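Local coordinates for protein tudor (Drosophila melanogaster, PDB 4Q5W), which probably acts in the germline piRNA pathway with Aubergine and AGO3 and is required for primordial germ cell formation, here represented by its extended Tudor domain 9, at residues A[173-176]-A[177-180]. Sequence-based numbering, arbitrary orientation.
Sequences LVQA and ELKL
V174 points CG1 anti to its own N (chi1 168°), while L178 swings CG beside its backbone N (chi1 -65°), and the two branches meet one turn apart. This is an i to i+4 pair on the C-terminal alpha-helix, 166-182, of the extended Tudor domain. The two side chains run alongside each other on one face of the helix, with V174 CG1 3.9 Å from L178 CD1. Helices 116-120 and 122-134 lie against this face: V174 touches I117 and T125, and L178 touches L124. Q175 reaches the same methyl roughly at right angles to the valine. The Q175 chain bends at chi2 (-72°), which brings Q175 OE1 to 3.7 Å from L178 CD1, a van der Waals contact. L178 CG also sits 3.3 Å from V174 O, so the leucine packs against the oxygen that its own N binds. That backbone bond, L178 N to V174 O, is 3.0 Å and nearly straight. The bonds from K179 N to Q175 O and from L180 N to A176 O continue the helical pattern. E177 N bonds L173 O in the same way, and this carbonyl has a second partner. A water bridges the E177 carboxylate back to the backbone. The water donates weakly to L173 O and more closely, at 2.7 Å, to E177 OE2.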
loop_
_atom_site.group_PDB
_atom_site.type_symbol
_atom_site.label_atom_id
_atom_site.label_comp_id
_atom_site.label_asym_id
_atom_site.label_seq_id
_atom_site.Cartn_x
_atom_site.Cartn_y
_atom_site.Cartn_z
ATOM N N LEU A 173 -19.898 -0.583 11.016
ATOM C CA LEU A 173 -19.693 -2.033 10.975
ATOM C C LEU A 173 -18.953 -2.584 12.193
ATOM O O LEU A 173 -19.302 -3.647 12.698
ATOM C CB LEU A 173 -18.956 -2.457 9.707
ATOM C CG LEU A 173 -19.646 -2.261 8.356
ATOM C CD1 LEU A 173 -18.802 -2.833 7.233
ATOM C CD2 LEU A 173 -21.046 -2.888 8.335
ATOM N N VAL A 174 -17.920 -1.871 12.645
ATOM C CA VAL A 174 -17.151 -2.304 13.813
ATOM C C VAL A 174 -18.021 -2.233 15.072
ATOM O O VAL A 174 -18.051 -3.159 15.875
ATOM C CB VAL A 174 -15.860 -1.468 13.984
ATOM C CG1 VAL A 174 -15.207 -1.724 15.352
ATOM C CG2 VAL A 174 -14.874 -1.761 12.850
ATOM N N GLN A 175 -18.750 -1.135 15.229
ATOM C CA GLN A 175 -19.619 -0.981 16.389
ATOM C C GLN A 175 -20.706 -2.049 16.395
ATOM O O GLN A 175 -21.087 -2.547 17.457
ATOM C CB GLN A 175 -20.240 0.418 16.414
ATOM C CG GLN A 175 -19.235 1.525 16.709
ATOM C CD GLN A 175 -18.774 1.543 18.154
ATOM O OE1 GLN A 175 -17.808 0.867 18.526
ATOM N NE2 GLN A 175 -19.449 2.336 18.977
ATOM N N ALA A 176 -21.195 -2.406 15.211
ATOM C CA ALA A 176 -22.274 -3.381 15.101
ATOM C C ALA A 176 -21.816 -4.770 15.528
ATOM O O ALA A 176 -22.564 -5.505 16.168
ATOM C CB ALA A 176 -22.829 -3.412 13.676
ATOM N N GLU A 177 -20.576 -5.118 15.187
ATOM C CA GLU A 177 -20.014 -6.407 15.567
ATOM C C GLU A 177 -19.713 -6.455 17.067
ATOM O O GLU A 177 -20.027 -7.437 17.736
ATOM C CB GLU A 177 -18.751 -6.712 14.751
ATOM C CG GLU A 177 -18.133 -8.073 15.064
ATOM C CD GLU A 177 -17.255 -8.592 13.934
ATOM O OE1 GLU A 177 -16.413 -9.475 14.198
ATOM O OE2 GLU A 177 -17.424 -8.141 12.781
ATOM N N LEU A 178 -19.124 -5.385 17.595
ATOM C CA LEU A 178 -18.904 -5.276 19.041
ATOM C C LEU A 178 -20.218 -5.346 19.818
ATOM O O LEU A 178 -20.285 -5.959 20.878
ATOM C CB LEU A 178 -18.180 -3.972 19.375
ATOM C CG LEU A 178 -16.752 -3.824 18.852
ATOM C CD1 LEU A 178 -16.265 -2.394 19.090
ATOM C CD2 LEU A 178 -15.818 -4.840 19.502
ATOM N N LYS A 179 -21.265 -4.717 19.296
ATOM C CA LYS A 179 -22.540 -4.702 20.008
ATOM C C LYS A 179 -23.192 -6.085 20.005
ATOM O O LYS A 179 -23.770 -6.510 21.010
ATOM C CB LYS A 179 -23.493 -3.655 19.421
ATOM C CG LYS A 179 -24.841 -3.600 20.127
ATOM C CD LYS A 179 -25.726 -2.478 19.596
ATOM C CE LYS A 179 -27.008 -2.368 20.413
ATOM N NZ LYS A 179 -27.841 -1.206 19.981
ATOM N N LEU A 180 -23.087 -6.785 18.877
ATOM C CA LEU A 180 -23.651 -8.126 18.758
ATOM C C LEU A 180 -23.026 -9.058 19.784
ATOM O O LEU A 180 -23.718 -9.849 20.424
ATOM C CB LEU A 180 -23.444 -8.692 17.349
ATOM C CG LEU A 180 -23.962 -10.118 17.124
ATOM C CD1 LEU A 180 -25.442 -10.207 17.418
ATOM C CD2 LEU A 180 -23.671 -10.591 15.702
HETATM O O HOH W 1 -16.872 -5.596 12.023
#